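PDB 5VOL: putative esterase from Bacteroides intestinalis DSM 17393, which probably hydrolyses ferulic acid esters of arabinoxylan as a calcium-binding carbohydrate esterase of family 1, acting together with xylanases. Local coordinates for residues C[93-104]-C[182-193]. Sequence-based numbering, arbitrary orientation.
Sequences IHLEWNGYFDMP and KIAILTRSVIEN. With IPA (isopropyl alcohol), chain R.
Lys182 lays its aliphatic chain across the indole of Trp97 at about a right angle: CG stands 3.7 Å from the centroid of the six-membered ring and 4° off its normal, a CH-pi contact, while CE passes over NE1. Extended through chi2 and chi3, the lysine chain bends at chi4 (68°), and NZ ends 5.2 Å from the centroid of the five-membered ring, at most a weak cation-pi attraction. One helical turn on, Ile185 CD1 meets Trp97 CH2 obliquely at 3.7 Å, and its CG2 branch touches Met103 CB and Pro104 CD. With an alanine here instead of Trp97, the Lys182 methylenes and Ile185 CD1 would probably lose their aromatic partner. Gly99 CA lies 4.0 Å from Leu186 CD1; a CB would come within a tight 3.1 Å of that methyl and press against Asn98 O. At the far end Asn193 CB sits over one face of Phe101, 4.2 Å from the ring centroid and 28° off its normal, with Ser189 OG in plane at the edge, 3.5 Å from CD2. No direct hydrogen bond joins the segments. The chemistry thus implies mostly apolar and CH-pi contact between helix 182-192 and segment 93-104 of this alpha/beta-hydrolase fold, with waters linking backbone groups of 93-104 to the helix, among them Ile93 O (2.7 Å to its water) to Ile183 N and Asp102 O to the Ser189 hydroxyl.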
ATOM      1  N   ILE C  93       8.565  23.817 -25.814  1.00 28.62           N
ATOM      2  CA  ILE C  93       8.337  25.115 -25.193  1.00 30.93           C
ATOM      3  C   ILE C  93       8.933  26.268 -26.001  1.00 34.08           C
ATOM      4  O   ILE C  93       8.596  27.427 -25.767  1.00 32.87           O
ATOM      5  CB  ILE C  93       8.904  25.166 -23.757  1.00 34.36           C
ATOM      6  CG1 ILE C  93      10.413  24.917 -23.765  1.00 37.33           C
ATOM      7  CG2 ILE C  93       8.174  24.156 -22.853  1.00 31.02           C
ATOM      8  CD1 ILE C  93      11.081  25.187 -22.435  1.00 40.48           C
ATOM      9  N   HIS C  94       9.811  25.954 -26.949  1.00 33.22           N
ATOM     10  CA  HIS C  94      10.406  27.003 -27.778  1.00 40.15           C
ATOM     11  C   HIS C  94       9.566  27.264 -29.025  1.00 38.27           C
ATOM     12  O   HIS C  94       9.730  28.285 -29.681  1.00 49.72           O
ATOM     13  CB  HIS C  94      11.847  26.637 -28.163  1.00 38.95           C
ATOM     14  CG  HIS C  94      12.718  26.299 -26.991  1.00 37.46           C
ATOM     15  ND1 HIS C  94      13.093  27.234 -26.049  1.00 38.10           N
ATOM     16  CD2 HIS C  94      13.270  25.126 -26.597  1.00 40.95           C
ATOM     17  CE1 HIS C  94      13.841  26.652 -25.127  1.00 42.40           C
ATOM     18  NE2 HIS C  94      13.962  25.373 -25.435  1.00 42.54           N
ATOM     19  N   LEU C  95       8.655  26.347 -29.339  1.00 35.43           N
ATOM     20  CA  LEU C  95       7.841  26.455 -30.546  1.00 36.46           C
ATOM     21  C   LEU C  95       6.367  26.671 -30.237  1.00 39.37           C
ATOM     22  O   LEU C  95       5.685  27.400 -30.957  1.00 36.19           O
ATOM     23  CB  LEU C  95       7.974  25.196 -31.411  1.00 37.99           C
ATOM     24  CG  LEU C  95       9.351  24.682 -31.833  1.00 41.35           C
ATOM     25  CD1 LEU C  95       9.190  23.521 -32.803  1.00 42.08           C
ATOM     26  CD2 LEU C  95      10.163  25.778 -32.454  1.00 44.39           C
ATOM     27  N   GLU C  96       5.886  26.011 -29.179  1.00 35.62           N
ATOM     28  CA  GLU C  96       4.454  25.913 -28.889  1.00 33.83           C
ATOM     29  C   GLU C  96       4.064  26.589 -27.573  1.00 28.21           C
ATOM     30  O   GLU C  96       4.835  26.615 -26.621  1.00 30.58           O
ATOM     31  CB  GLU C  96       4.020  24.438 -28.835  1.00 31.63           C
ATOM     32  CG  GLU C  96       4.385  23.625 -30.058  1.00 33.05           C
ATOM     33  CD  GLU C  96       3.723  24.148 -31.328  1.00 37.75           C
ATOM     34  OE1 GLU C  96       2.681  24.830 -31.232  1.00 37.48           O
ATOM     35  OE2 GLU C  96       4.249  23.870 -32.423  1.00 38.19           O
ATOM     36  N   TRP C  97       2.848  27.105 -27.522  1.00 24.81           N
ATOM     37  CA  TRP C  97       2.320  27.671 -26.294  1.00 27.76           C
ATOM     38  C   TRP C  97       2.102  26.605 -25.215  1.00 28.02           C
ATOM     39  O   TRP C  97       1.368  25.640 -25.432  1.00 28.03           O
ATOM     40  CB  TRP C  97       1.004  28.367 -26.565  1.00 25.32           C
ATOM     41  CG  TRP C  97       1.122  29.670 -27.297  1.00 30.31           C
ATOM     42  CD1 TRP C  97       0.877  29.895 -28.618  1.00 31.26           C
ATOM     43  CD2 TRP C  97       1.487  30.931 -26.735  1.00 26.55           C
ATOM     44  NE1 TRP C  97       1.073  31.223 -28.915  1.00 32.36           N
ATOM     45  CE2 TRP C  97       1.444  31.880 -27.773  1.00 29.13           C
ATOM     46  CE3 TRP C  97       1.848  31.349 -25.452  1.00 29.31           C
ATOM     47  CZ2 TRP C  97       1.741  33.223 -27.569  1.00 32.50           C
ATOM     48  CZ3 TRP C  97       2.151  32.681 -25.250  1.00 34.06           C
ATOM     49  CH2 TRP C  97       2.093  33.604 -26.303  1.00 33.80           C
ATOM     50  N   ASN C  98       2.732  26.802 -24.063  1.00 25.23           N
ATOM     51  CA  ASN C  98       2.496  25.975 -22.876  1.00 23.57           C
ATOM     52  C   ASN C  98       1.737  26.768 -21.817  1.00 26.02           C
ATOM     53  O   ASN C  98       2.058  27.924 -21.563  1.00 22.58           O
ATOM     54  CB  ASN C  98       3.822  25.481 -22.294  1.00 23.85           C
ATOM     55  CG  ASN C  98       4.361  24.267 -23.015  1.00 27.96           C
ATOM     56  OD1 ASN C  98       4.391  23.165 -22.456  1.00 24.09           O
ATOM     57  ND2 ASN C  98       4.804  24.456 -24.255  1.00 23.57           N
ATOM     58  N   GLY C  99       0.728  26.168 -21.193  1.00 24.38           N
ATOM     59  CA  GLY C  99       0.087  26.850 -20.081  1.00 22.27           C
ATOM     60  C   GLY C  99      -1.424  26.841 -20.100  1.00 23.31           C
ATOM     61  O   GLY C  99      -2.028  26.556 -21.131  1.00 23.61           O
ATOM     62  N   TYR C 100      -2.029  27.180 -18.959  1.00 22.88           N
ATOM     63  CA  TYR C 100      -3.469  26.995 -18.743  1.00 21.26           C
ATOM     64  C   TYR C 100      -4.220  28.298 -18.497  1.00 22.17           C
ATOM     65  O   TYR C 100      -5.445  28.320 -18.550  1.00 22.63           O
ATOM     66  CB  TYR C 100      -3.707  26.012 -17.559  1.00 19.25           C
ATOM     67  CG  TYR C 100      -3.244  24.622 -17.920  1.00 19.85           C
ATOM     68  CD1 TYR C 100      -3.992  23.841 -18.784  1.00 19.22           C
ATOM     69  CD2 TYR C 100      -2.026  24.124 -17.465  1.00 17.87           C
ATOM     70  CE1 TYR C 100      -3.560  22.589 -19.173  1.00 17.01           C
ATOM     71  CE2 TYR C 100      -1.585  22.867 -17.843  1.00 16.87           C
ATOM     72  CZ  TYR C 100      -2.368  22.105 -18.699  1.00 19.10           C
ATOM     73  OH  TYR C 100      -1.968  20.854 -19.113  1.00 20.04           O
ATOM     74  N   PHE C 101      -3.501  29.386 -18.235  1.00 25.37           N
ATOM     75  CA  PHE C 101      -4.177  30.644 -17.919  1.00 22.29           C
ATOM     76  C   PHE C 101      -4.176  31.566 -19.145  1.00 26.19           C
ATOM     77  O   PHE C 101      -3.436  31.336 -20.099  1.00 23.52           O
ATOM     78  CB  PHE C 101      -3.501  31.331 -16.732  1.00 23.06           C
ATOM     79  CG  PHE C 101      -3.177  30.389 -15.584  1.00 25.16           C
ATOM     80  CD1 PHE C 101      -4.139  29.532 -15.083  1.00 25.48           C
ATOM     81  CD2 PHE C 101      -1.910  30.370 -15.020  1.00 25.64           C
ATOM     82  CE1 PHE C 101      -3.852  28.661 -14.027  1.00 25.57           C
ATOM     83  CE2 PHE C 101      -1.607  29.506 -13.961  1.00 28.30           C
ATOM     84  CZ  PHE C 101      -2.586  28.651 -13.462  1.00 23.52           C
ATOM     85  N   ASP C 102      -5.006  32.602 -19.113  1.00 26.72           N
ATOM     86  CA  ASP C 102      -5.033  33.586 -20.196  1.00 27.75           C
ATOM     87  C   ASP C 102      -3.740  34.381 -20.244  1.00 26.83           C
ATOM     88  O   ASP C 102      -3.352  35.038 -19.270  1.00 28.72           O
ATOM     89  CB  ASP C 102      -6.236  34.511 -20.038  1.00 26.68           C
ATOM     90  CG  ASP C 102      -7.466  33.954 -20.689  1.00 27.66           C
ATOM     91  OD1 ASP C 102      -7.404  32.805 -21.187  1.00 26.80           O
ATOM     92  OD2 ASP C 102      -8.498  34.658 -20.727  1.00 34.56           O
ATOM     93  N   MET C 103      -3.066  34.283 -21.383  1.00 24.49           N
ATOM     94  CA  MET C 103      -1.828  35.005 -21.629  1.00 26.03           C
ATOM     95  C   MET C 103      -1.972  35.897 -22.875  1.00 26.85           C
ATOM     96  O   MET C 103      -2.847  35.670 -23.709  1.00 26.18           O
ATOM     97  CB  MET C 103      -0.670  34.019 -21.795  1.00 21.44           C
ATOM     98  CG  MET C 103      -0.432  33.137 -20.546  1.00 24.47           C
ATOM     99  SD  MET C 103       0.710  31.771 -20.822  1.00 26.76           S
ATOM    100  CE  MET C 103      -0.233  30.798 -21.990  1.00 24.94           C
ATOM    101  N   PRO C 104      -1.112  36.917 -23.001  1.00 33.22           N
ATOM    102  CA  PRO C 104      -1.175  37.807 -24.183  1.00 29.71           C
ATOM    103  C   PRO C 104      -0.962  37.042 -25.489  1.00 22.76           C
ATOM    104  O   PRO C 104       0.112  36.477 -25.692  1.00 29.41           O
ATOM    105  CB  PRO C 104      -0.036  38.802 -23.932  1.00 29.23           C
ATOM    106  CG  PRO C 104       0.855  38.144 -22.957  1.00 31.75           C
ATOM    107  CD  PRO C 104      -0.048  37.317 -22.071  1.00 25.52           C
ATOM    108  N   LYS C 182       7.565  32.672 -25.560  1.00 23.94           N
ATOM    109  CA  LYS C 182       6.419  32.011 -24.945  1.00 29.19           C
ATOM    110  C   LYS C 182       6.773  31.480 -23.552  1.00 25.51           C
ATOM    111  O   LYS C 182       5.938  31.499 -22.660  1.00 26.23           O
ATOM    112  CB  LYS C 182       5.904  30.887 -25.845  1.00 27.56           C
ATOM    113  CG  LYS C 182       5.362  31.384 -27.196  1.00 26.13           C
ATOM    114  CD  LYS C 182       5.047  30.223 -28.114  1.00 30.34           C
ATOM    115  CE  LYS C 182       4.681  30.709 -29.521  1.00 38.24           C
ATOM    116  NZ  LYS C 182       5.862  31.319 -30.205  1.00 47.82           N
ATOM    117  N   ILE C 183       8.016  31.053 -23.351  1.00 25.52           N
ATOM    118  CA  ILE C 183       8.405  30.503 -22.044  1.00 26.81           C
ATOM    119  C   ILE C 183       8.436  31.618 -20.995  1.00 32.22           C
ATOM    120  O   ILE C 183       7.947  31.437 -19.874  1.00 28.53           O
ATOM    121  CB  ILE C 183       9.764  29.751 -22.101  1.00 27.94           C
ATOM    122  CG1 ILE C 183      10.036  29.013 -20.783  1.00 32.63           C
ATOM    123  CG2 ILE C 183      10.929  30.704 -22.420  1.00 27.22           C
ATOM    124  CD1 ILE C 183       8.918  28.070 -20.361  1.00 30.56           C
ATOM    125  N   ALA C 184       8.935  32.795 -21.377  1.00 31.64           N
ATOM    126  CA  ALA C 184       8.900  33.969 -20.495  1.00 26.92           C
ATOM    127  C   ALA C 184       7.483  34.392 -20.175  1.00 26.00           C
ATOM    128  O   ALA C 184       7.196  34.833 -19.069  1.00 29.11           O
ATOM    129  CB  ALA C 184       9.655  35.155 -21.125  1.00 28.59           C
ATOM    130  N   ILE C 185       6.598  34.291 -21.156  1.00 22.48           N
ATOM    131  CA  ILE C 185       5.220  34.688 -20.954  1.00 23.57           C
ATOM    132  C   ILE C 185       4.555  33.720 -19.950  1.00 28.15           C
ATOM    133  O   ILE C 185       3.834  34.138 -19.040  1.00 23.98           O
ATOM    134  CB  ILE C 185       4.456  34.714 -22.289  1.00 23.65           C
ATOM    135  CG1 ILE C 185       5.072  35.790 -23.220  1.00 30.80           C
ATOM    136  CG2 ILE C 185       3.005  35.004 -22.057  1.00 23.81           C
ATOM    137  CD1 ILE C 185       4.474  35.855 -24.624  1.00 26.40           C
ATOM    138  N   LEU C 186       4.814  32.429 -20.124  1.00 26.06           N
ATOM    139  CA  LEU C 186       4.299  31.418 -19.193  1.00 24.52           C
ATOM    140  C   LEU C 186       4.808  31.697 -17.788  1.00 26.28           C
ATOM    141  O   LEU C 186       4.047  31.660 -16.820  1.00 27.57           O
ATOM    142  CB  LEU C 186       4.703  30.012 -19.636  1.00 20.99           C
ATOM    143  CG  LEU C 186       4.467  28.905 -18.595  1.00 26.46           C
ATOM    144  CD1 LEU C 186       2.988  28.854 -18.215  1.00 23.77           C
ATOM    145  CD2 LEU C 186       4.965  27.557 -19.098  1.00 22.56           C
ATOM    146  N   THR C 187       6.097  31.994 -17.686  1.00 27.52           N
ATOM    147  CA  THR C 187       6.729  32.228 -16.395  1.00 28.53           C
ATOM    148  C   THR C 187       6.030  33.362 -15.657  1.00 28.78           C
ATOM    149  O   THR C 187       5.646  33.205 -14.493  1.00 29.82           O
ATOM    150  CB  THR C 187       8.221  32.515 -16.562  1.00 26.80           C
ATOM    151  OG1 THR C 187       8.843  31.347 -17.096  1.00 29.41           O
ATOM    152  CG2 THR C 187       8.870  32.837 -15.225  1.00 28.99           C
ATOM    153  N   ARG C 188       5.816  34.484 -16.338  1.00 29.75           N
ATOM    154  CA  ARG C 188       5.099  35.606 -15.731  1.00 29.37           C
ATOM    155  C   ARG C 188       3.687  35.220 -15.313  1.00 28.19           C
ATOM    156  O   ARG C 188       3.226  35.629 -14.252  1.00 31.10           O
ATOM    157  CB  ARG C 188       5.030  36.807 -16.688  1.00 28.58           C
ATOM    158  CG  ARG C 188       6.389  37.425 -17.007  1.00 32.63           C
ATOM    159  CD  ARG C 188       6.226  38.838 -17.600  1.00 40.07           C
ATOM    160  NE  ARG C 188       5.425  38.880 -18.828  1.00 39.26           N
ATOM    161  CZ  ARG C 188       5.921  38.730 -20.056  1.00 39.51           C
ATOM    162  NH1 ARG C 188       7.219  38.498 -20.238  1.00 31.13           N
ATOM    163  NH2 ARG C 188       5.114  38.800 -21.108  1.00 43.34           N
ATOM    164  N   SER C 189       3.004  34.454 -16.159  1.00 25.56           N
ATOM    165  CA  SER C 189       1.631  34.017 -15.895  1.00 30.15           C
ATOM    166  C   SER C 189       1.540  33.157 -14.622  1.00 28.14           C
ATOM    167  O   SER C 189       0.593  33.273 -13.848  1.00 27.61           O
ATOM    168  CB  SER C 189       1.083  33.232 -17.092  1.00 28.30           C
ATOM    169  OG  SER C 189      -0.267  32.837 -16.888  1.00 26.42           O
ATOM    170  N   VAL C 190       2.537  32.305 -14.422  1.00 26.61           N
ATOM    171  CA  VAL C 190       2.572  31.418 -13.258  1.00 27.72           C
ATOM    172  C   VAL C 190       2.790  32.236 -11.998  1.00 31.20           C
ATOM    173  O   VAL C 190       2.160  31.997 -10.969  1.00 28.87           O
ATOM    174  CB  VAL C 190       3.666  30.356 -13.408  1.00 24.41           C
ATOM    175  CG1 VAL C 190       3.895  29.599 -12.086  1.00 24.48           C
ATOM    176  CG2 VAL C 190       3.276  29.392 -14.508  1.00 24.80           C
ATOM    177  N   ILE C 191       3.658  33.234 -12.096  1.00 30.86           N
ATOM    178  CA  ILE C 191       3.920  34.122 -10.973  1.00 32.46           C
ATOM    179  C   ILE C 191       2.692  34.939 -10.591  1.00 31.32           C
ATOM    180  O   ILE C 191       2.355  35.048  -9.408  1.00 34.97           O
ATOM    181  CB  ILE C 191       5.086  35.072 -11.284  1.00 34.79           C
ATOM    182  CG1 ILE C 191       6.375  34.270 -11.453  1.00 35.94           C
ATOM    183  CG2 ILE C 191       5.237  36.106 -10.176  1.00 31.70           C
ATOM    184  CD1 ILE C 191       7.519  35.053 -12.076  1.00 35.33           C
ATOM    185  N   GLU C 192       2.021  35.513 -11.589  1.00 30.82           N
ATOM    186  CA  GLU C 192       0.854  36.344 -11.331  1.00 33.35           C
ATOM    187  C   GLU C 192      -0.275  35.509 -10.748  1.00 35.53           C
ATOM    188  O   GLU C 192      -1.104  36.008  -9.988  1.00 34.28           O
ATOM    189  CB  GLU C 192       0.380  37.046 -12.610  1.00 35.34           C
ATOM    190  CG  GLU C 192       1.458  37.930 -13.271  1.00 44.35           C
ATOM    191  CD  GLU C 192       1.047  38.469 -14.648  1.00 50.62           C
ATOM    192  OE1 GLU C 192      -0.079  38.169 -15.114  1.00 51.36           O
ATOM    193  OE2 GLU C 192       1.861  39.192 -15.267  1.00 54.40           O
ATOM    194  N   ASN C 193      -0.309  34.230 -11.103  1.00 33.72           N
ATOM    195  CA  ASN C 193      -1.401  33.377 -10.645  1.00 30.00           C
ATOM    196  C   ASN C 193      -0.945  32.355  -9.601  1.00 30.08           C
ATOM    197  O   ASN C 193      -1.493  31.250  -9.520  1.00 28.92           O
ATOM    198  CB  ASN C 193      -2.053  32.682 -11.841  1.00 26.18           C
ATOM    199  CG  ASN C 193      -2.874  33.642 -12.687  1.00 32.21           C
ATOM    200  OD1 ASN C 193      -2.481  34.022 -13.800  1.00 32.31           O
ATOM    201  ND2 ASN C 193      -4.005  34.054 -12.161  1.00 26.51           N
TER
HETATM  202  C1  IPA R 302       9.372  26.354 -14.663  1.00 52.85           C
HETATM  203  C2  IPA R 302       9.020  27.420 -15.708  1.00 51.12           C
HETATM  204  C3  IPA R 302       7.554  27.845 -15.648  1.00 41.95           C
HETATM  205  O2  IPA R 302       9.799  28.575 -15.487  1.00 55.22           O
HETATM  206  O   HOH W   1       9.532  29.922 -25.735  1.00 23.48           O
HETATM  207  O   HOH W   2       3.971  29.335 -23.138  1.00 26.75           O
HETATM  208  O   HOH W   3      -0.423  30.135 -18.166  1.00 22.68           O
HETATM  209  O   HOH W   4      -1.719  34.979 -16.962  1.00 35.90           O